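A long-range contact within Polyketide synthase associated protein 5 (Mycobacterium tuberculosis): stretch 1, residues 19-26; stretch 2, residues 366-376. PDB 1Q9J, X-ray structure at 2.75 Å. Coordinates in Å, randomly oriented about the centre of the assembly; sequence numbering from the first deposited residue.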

# COMPACT_ATOMS: atom_id res chain seq x y z
N GLN A 19 3.11 -9.10 -13.66
CA GLN A 19 2.10 -9.26 -14.69
C GLN A 19 1.34 -7.96 -15.02
O GLN A 19 0.80 -7.82 -16.11
CB GLN A 19 1.10 -10.36 -14.29
CG GLN A 19 0.02 -10.59 -15.35
CD GLN A 19 -0.87 -11.80 -15.05
OE1 GLN A 19 -1.39 -11.96 -13.93
NE2 GLN A 19 -1.07 -12.65 -16.06
N TYR A 20 1.30 -7.01 -14.08
CA TYR A 20 0.64 -5.73 -14.32
C TYR A 20 1.63 -4.59 -14.14
O TYR A 20 1.24 -3.46 -13.82
CB TYR A 20 -0.53 -5.49 -13.35
CG TYR A 20 -1.71 -6.41 -13.58
CD1 TYR A 20 -1.60 -7.77 -13.33
CD2 TYR A 20 -2.90 -5.92 -14.10
CE1 TYR A 20 -2.66 -8.63 -13.59
CE2 TYR A 20 -3.97 -6.76 -14.36
CZ TYR A 20 -3.84 -8.13 -14.11
OH TYR A 20 -4.86 -9.00 -14.38
N GLU A 21 2.92 -4.87 -14.33
CA GLU A 21 3.96 -3.87 -14.18
C GLU A 21 3.63 -2.90 -13.04
O GLU A 21 3.68 -1.68 -13.23
CB GLU A 21 4.14 -3.08 -15.48
CG GLU A 21 4.90 -3.81 -16.60
CD GLU A 21 6.16 -3.05 -17.06
OE1 GLU A 21 6.81 -3.52 -18.03
OE2 GLU A 21 6.51 -2.00 -16.46
N VAL A 22 3.29 -3.42 -11.87
CA VAL A 22 2.91 -2.54 -10.76
C VAL A 22 4.09 -1.84 -10.06
O VAL A 22 5.04 -2.48 -9.62
CB VAL A 22 2.07 -3.32 -9.68
CG1 VAL A 22 1.66 -2.38 -8.56
CG2 VAL A 22 0.85 -3.95 -10.32
N PHE A 23 4.00 -0.52 -9.97
CA PHE A 23 5.00 0.30 -9.30
C PHE A 23 4.22 1.14 -8.29
O PHE A 23 3.06 1.53 -8.53
CB PHE A 23 5.68 1.29 -10.25
CG PHE A 23 6.83 0.72 -11.04
CD1 PHE A 23 6.60 -0.15 -12.10
CD2 PHE A 23 8.13 1.14 -10.78
CE1 PHE A 23 7.65 -0.59 -12.90
CE2 PHE A 23 9.19 0.70 -11.58
CZ PHE A 23 8.95 -0.16 -12.64
N THR A 24 4.86 1.46 -7.18
CA THR A 24 4.24 2.25 -6.14
C THR A 24 5.07 3.50 -6.01
O THR A 24 6.29 3.45 -6.08
CB THR A 24 4.25 1.49 -4.80
OG1 THR A 24 3.64 0.20 -4.97
CG2 THR A 24 3.49 2.28 -3.74
N SER A 25 4.41 4.64 -5.84
CA SER A 25 5.14 5.89 -5.67
C SER A 25 4.73 6.52 -4.34
O SER A 25 3.62 6.30 -3.83
CB SER A 25 4.85 6.86 -6.83
OG SER A 25 3.47 7.22 -6.88
N MET A 26 5.65 7.30 -3.81
CA MET A 26 5.45 7.98 -2.56
C MET A 26 6.06 9.36 -2.74
O MET A 26 7.27 9.51 -2.93
CB MET A 26 6.15 7.24 -1.43
CG MET A 26 5.66 7.61 -0.05
SD MET A 26 3.90 7.17 0.08
CE MET A 26 3.18 8.75 0.06
N GLY A 366 0.28 9.12 -1.97
CA GLY A 366 0.71 7.85 -2.50
C GLY A 366 -0.09 7.54 -3.74
O GLY A 366 -1.27 7.86 -3.83
N GLN A 367 0.56 6.92 -4.71
CA GLN A 367 -0.13 6.59 -5.94
C GLN A 367 0.52 5.40 -6.60
O GLN A 367 1.70 5.12 -6.38
CB GLN A 367 -0.10 7.79 -6.89
CG GLN A 367 -0.81 7.55 -8.21
CD GLN A 367 -0.83 8.81 -9.09
OE1 GLN A 367 -1.54 8.86 -10.09
NE2 GLN A 367 -0.05 9.82 -8.70
N PHE A 368 -0.26 4.69 -7.40
CA PHE A 368 0.24 3.53 -8.11
C PHE A 368 0.49 3.87 -9.57
O PHE A 368 -0.01 4.89 -10.08
CB PHE A 368 -0.77 2.39 -8.03
CG PHE A 368 -1.07 1.93 -6.63
CD1 PHE A 368 -2.39 1.87 -6.18
CD2 PHE A 368 -0.05 1.56 -5.76
CE1 PHE A 368 -2.67 1.44 -4.89
CE2 PHE A 368 -0.33 1.13 -4.47
CZ PHE A 368 -1.65 1.07 -4.04
N TYR A 369 1.26 3.03 -10.25
CA TYR A 369 1.54 3.23 -11.67
C TYR A 369 1.49 1.91 -12.41
O TYR A 369 2.36 1.64 -13.23
CB TYR A 369 2.91 3.85 -11.90
CG TYR A 369 2.96 5.33 -11.65
CD1 TYR A 369 2.91 5.85 -10.36
CD2 TYR A 369 3.08 6.23 -12.72
CE1 TYR A 369 2.98 7.22 -10.13
CE2 TYR A 369 3.15 7.60 -12.50
CZ TYR A 369 3.10 8.09 -11.21
OH TYR A 369 3.18 9.44 -10.97
N CYS A 370 0.50 1.07 -12.13
CA CYS A 370 0.41 -0.19 -12.84
C CYS A 370 0.15 0.09 -14.33
O CYS A 370 -0.20 1.22 -14.71
CB CYS A 370 -0.69 -1.05 -12.25
SG CYS A 370 -2.22 -0.19 -11.93
N SER A 371 0.35 -0.92 -15.17
CA SER A 371 0.13 -0.73 -16.60
C SER A 371 -1.35 -0.55 -16.91
O SER A 371 -2.20 -1.16 -16.27
CB SER A 371 0.72 -1.91 -17.40
OG SER A 371 0.06 -3.13 -17.10
N ILE A 372 -1.65 0.30 -17.90
CA ILE A 372 -3.03 0.59 -18.33
C ILE A 372 -3.89 -0.68 -18.31
O ILE A 372 -3.38 -1.79 -18.42
CB ILE A 372 -3.05 1.20 -19.78
CG1 ILE A 372 -2.72 2.70 -19.72
CG2 ILE A 372 -4.40 0.98 -20.45
CD1 ILE A 372 -3.83 3.57 -19.13
N SER A 373 -5.19 -0.49 -18.14
CA SER A 373 -6.14 -1.60 -18.13
C SER A 373 -6.12 -2.41 -16.84
O SER A 373 -6.65 -3.53 -16.81
CB SER A 373 -5.90 -2.53 -19.32
OG SER A 373 -4.87 -3.44 -19.06
N VAL A 374 -5.53 -1.86 -15.79
CA VAL A 374 -5.50 -2.56 -14.50
C VAL A 374 -6.81 -2.28 -13.78
O VAL A 374 -7.11 -1.14 -13.43
CB VAL A 374 -4.33 -2.08 -13.60
CG1 VAL A 374 -4.48 -2.68 -12.21
CG2 VAL A 374 -3.01 -2.53 -14.18
N PRO A 375 -7.61 -3.33 -13.57
CA PRO A 375 -8.90 -3.20 -12.88
C PRO A 375 -8.65 -2.97 -11.40
O PRO A 375 -8.98 -3.81 -10.56
CB PRO A 375 -9.57 -4.54 -13.15
CG PRO A 375 -8.40 -5.48 -13.16
CD PRO A 375 -7.39 -4.73 -13.99
N LEU A 376 -8.07 -1.82 -11.08
CA LEU A 376 -7.78 -1.53 -9.70
C LEU A 376 -8.82 -0.64 -9.06
O LEU A 376 -8.75 0.58 -9.15
CB LEU A 376 -6.41 -0.87 -9.58
CG LEU A 376 -5.97 -0.54 -8.15
CD1 LEU A 376 -5.77 -1.84 -7.39
CD2 LEU A 376 -4.69 0.27 -8.16

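The carbonyl of Q367 is the polar centre of the contact. Its O atom accepts two hydrogen bonds from S25, one from the backbone (S25 N to Q367 O, 2.8 Å) and one from the side chain (S25 OG to Q367 O, 2.8 Å); the p rotamer of S25 sets its hydroxyl beside this acceptor. The return bond, Q367 N to S25 O (3.2 Å), completes the hydrogen-bonded pair of an antiparallel bridge. On either side of it, T24 faces F368 and M26 faces G366 as non-hydrogen-bonded pairs, with CA–CA distances of 4.6 and 4.7 Å. The strand directions make an angle of 160°, nearly antiparallel, and their axes approach to 4.8 Å.

The backbone pairing outlasts the bridges. Y369 N donates to F23 O (2.9 Å), and the same carbonyl oxygen receives a CA-H...O contact from F368 CA (3.5 Å). Farther along, where both stretches are irregular, Y20 O accepts a nearly linear hydrogen bond from S371 N (3.0 Å, 171° at the hydrogen), supplemented by a weak one from S371 OG (3.5 Å). Y20 is the first residue after a helix to leave helical phi/psi, and its carbonyl oxygen meets S371 here.

Side chains pack around this ladder. T24 and F368 share one face of the sheet, where T24 OG1 lies 4.0 Å from F368 CD2, at the ring edge. M26 points to the same face, but its end comes closer to the other strand, bringing CE to 3.6 Å from G366 N. The side chain of S25 projects from the opposite face, and its OG also lies at the edge of the Y369 ring, 3.3 Å from CE1. Beyond the strands, apolar contacts accompany the hydrogen bonds to Y20 O: V22 CG2 rests 3.8 Å from C370 CB, while the Y20 ring meets V374 edge-on (CD2 to CG2, 3.4 Å) and reaches P375 (CE2 to CD, 4.0 Å).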